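Local atomic coordinates of SaTIE-TED (Staphylococcus aureus, PDB entry 6FX6), a protein that is of unknown function but forms the thioester domain of a cell-wall-anchored surface protein, a kind of domain thought to attach bacteria covalently to host molecules. Residues Ile104-Gly109 with Leu119-Arg124. Numbering follows the deposited sequence.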
loop_
_atom_site.group_PDB
_atom_site.type_symbol
_atom_site.label_atom_id
_atom_site.label_comp_id
_atom_site.label_asym_id
_atom_site.label_seq_id
_atom_site.Cartn_x
_atom_site.Cartn_y
_atom_site.Cartn_z
ATOM N N ILE A 104 -10.065 5.550 3.220
ATOM C CA ILE A 104 -9.392 6.611 2.463
ATOM C C ILE A 104 -10.148 7.923 2.634
ATOM O O ILE A 104 -9.543 8.956 2.913
ATOM C CB ILE A 104 -9.254 6.242 0.960
ATOM C CG1 ILE A 104 -8.145 5.201 0.784
ATOM C CG2 ILE A 104 -8.958 7.468 0.093
ATOM C CD1 ILE A 104 -8.186 4.459 -0.538
ATOM N N TRP A 105 -11.467 7.871 2.478
ATOM C CA TRP A 105 -12.304 9.061 2.627
ATOM C C TRP A 105 -12.343 9.637 4.044
ATOM O O TRP A 105 -12.526 10.841 4.188
ATOM C CB TRP A 105 -13.736 8.798 2.150
ATOM C CG TRP A 105 -13.946 8.828 0.669
ATOM C CD1 TRP A 105 -13.053 9.195 -0.301
ATOM C CD2 TRP A 105 -15.163 8.525 -0.006
ATOM N NE1 TRP A 105 -13.636 9.108 -1.539
ATOM C CE2 TRP A 105 -14.934 8.704 -1.387
ATOM C CE3 TRP A 105 -16.431 8.115 0.423
ATOM C CZ2 TRP A 105 -15.922 8.476 -2.348
ATOM C CZ3 TRP A 105 -17.414 7.885 -0.531
ATOM C CH2 TRP A 105 -17.152 8.064 -1.904
ATOM N N GLU A 106 -12.184 8.805 5.075
ATOM C CA GLU A 106 -12.058 9.313 6.455
ATOM C C GLU A 106 -10.869 10.253 6.620
ATOM O O GLU A 106 -10.964 11.237 7.348
ATOM C CB GLU A 106 -11.947 8.180 7.484
ATOM C CG GLU A 106 -13.254 7.443 7.736
ATOM C CD GLU A 106 -13.406 6.904 9.153
ATOM O OE1 GLU A 106 -13.080 7.638 10.112
ATOM O OE2 GLU A 106 -13.878 5.752 9.308
ATOM N N LEU A 107 -9.762 9.950 5.942
ATOM C CA LEU A 107 -8.573 10.809 5.973
ATOM C C LEU A 107 -8.719 12.105 5.179
ATOM O O LEU A 107 -7.970 13.049 5.408
ATOM C CB LEU A 107 -7.342 10.048 5.467
ATOM C CG LEU A 107 -6.814 8.924 6.355
ATOM C CD1 LEU A 107 -5.646 8.259 5.647
ATOM C CD2 LEU A 107 -6.399 9.439 7.734
ATOM N N LEU A 108 -9.658 12.135 4.238
ATOM C CA LEU A 108 -9.919 13.310 3.408
ATOM C C LEU A 108 -11.203 14.063 3.798
ATOM O O LEU A 108 -11.751 14.815 2.985
ATOM C CB LEU A 108 -9.977 12.879 1.938
ATOM C CG LEU A 108 -8.759 12.100 1.438
ATOM C CD1 LEU A 108 -8.990 11.600 0.021
ATOM C CD2 LEU A 108 -7.506 12.960 1.511
ATOM N N GLY A 109 -11.682 13.859 5.028
ATOM C CA GLY A 109 -12.745 14.694 5.610
ATOM C C GLY A 109 -14.167 14.149 5.610
ATOM O O GLY A 109 -15.079 14.839 6.059
ATOM N N LEU A 119 -21.748 -4.255 5.770
ATOM C CA LEU A 119 -20.333 -3.952 5.495
ATOM C C LEU A 119 -19.346 -4.571 6.472
ATOM O O LEU A 119 -18.212 -4.849 6.085
ATOM C CB LEU A 119 -20.054 -2.443 5.481
ATOM C CG LEU A 119 -19.848 -1.856 4.097
ATOM C CD1 LEU A 119 -21.129 -1.979 3.321
ATOM C CD2 LEU A 119 -19.428 -0.406 4.202
ATOM N N ASN A 120 -19.759 -4.731 7.730
ATOM C CA ASN A 120 -18.858 -5.142 8.799
ATOM C C ASN A 120 -17.697 -4.136 8.855
ATOM O O ASN A 120 -16.526 -4.520 8.880
ATOM C CB ASN A 120 -18.381 -6.589 8.552
ATOM C CG ASN A 120 -17.850 -7.265 9.802
ATOM O OD1 ASN A 120 -18.371 -7.074 10.901
ATOM N ND2 ASN A 120 -16.817 -8.081 9.633
ATOM N N TYR A 121 -18.045 -2.846 8.863
ATOM C CA TYR A 121 -17.074 -1.773 8.607
ATOM C C TYR A 121 -16.010 -1.650 9.681
ATOM O O TYR A 121 -14.824 -1.548 9.366
ATOM C CB TYR A 121 -17.755 -0.407 8.431
ATOM C CG TYR A 121 -16.777 0.721 8.113
ATOM C CD1 TYR A 121 -16.010 0.694 6.945
ATOM C CD2 TYR A 121 -16.602 1.801 8.987
ATOM C CE1 TYR A 121 -15.101 1.709 6.656
ATOM C CE2 TYR A 121 -15.705 2.829 8.703
ATOM C CZ TYR A 121 -14.953 2.781 7.540
ATOM O OH TYR A 121 -14.056 3.794 7.245
ATOM N N GLU A 122 -16.430 -1.642 10.939
ATOM C CA GLU A 122 -15.495 -1.430 12.040
ATOM C C GLU A 122 -14.438 -2.532 12.107
ATOM O O GLU A 122 -13.267 -2.237 12.339
ATOM C CB GLU A 122 -16.237 -1.287 13.375
ATOM C CG GLU A 122 -17.104 -0.034 13.473
ATOM C CD GLU A 122 -16.321 1.259 13.269
ATOM O OE1 GLU A 122 -15.278 1.442 13.935
ATOM O OE2 GLU A 122 -16.748 2.093 12.438
ATOM N N ALA A 123 -14.847 -3.779 11.871
ATOM C CA ALA A 123 -13.920 -4.919 11.837
ATOM C C ALA A 123 -12.999 -4.892 10.609
ATOM O O ALA A 123 -11.816 -5.225 10.714
ATOM C CB ALA A 123 -14.684 -6.232 11.895
ATOM N N ARG A 124 -13.540 -4.502 9.454
ATOM C CA ARG A 124 -12.733 -4.349 8.237
ATOM C C ARG A 124 -11.694 -3.235 8.386
ATOM O O ARG A 124 -10.520 -3.433 8.067
ATOM C CB ARG A 124 -13.615 -4.098 7.004
ATOM C CG ARG A 124 -14.308 -5.351 6.480
ATOM C CD ARG A 124 -14.953 -5.124 5.116
ATOM N NE ARG A 124 -14.927 -6.337 4.292
ATOM C CZ ARG A 124 -15.801 -7.342 4.349
ATOM N NH1 ARG A 124 -16.824 -7.322 5.191
ATOM N NH2 ARG A 124 -15.648 -8.387 3.541
#
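The carboxylate oxygen OE2 of E106 is held by two groups of helix 121-134: it accepts a hydrogen bond from OH of Y121, 2.8 Å away, and forms a salt bridge with NZ of K125, one turn further along. The hydroxyl meets the anti lone pair of OE2, the one turned away from OE1. OE2 sits at the edge of the phenol ring and in its plane, 3.5 Å from CE2 of Y121, while the carboxylate itself is turned 33° against the ring. The two side chains approach from opposite directions. With CG anti to the backbone N (chi1 -178°), Y121 reaches from the first turn of its helix to the last turn of helix 94-107; the E106 chain bends at chi2 to meet it. Together the side chains bridge 12.4 Å between CA of E106 and CA of Y121. This polar bridge links the end of helix 94-107 to the start of helix 121-134 within the thioester domain, across a connection that contains strand 111-115. Y112 of that strand touches both E106 and Y121, and M102 also packs against the tyrosine, which is buried. The carboxylate of E122 lies nearby, its OE2 5.6 Å from OE2 of E106; the salt bridge to K125 would be expected to ease the proximity of these like charges. Around the first turn of helix 121-134, NH1 of R124 donates back to the carbonyl O of L119 at 3.0 Å, bent to 141° at the hydrogen and arriving from above the carbonyl plane. NH2 of the same guanidinium pairs with D91 in a salt bridge.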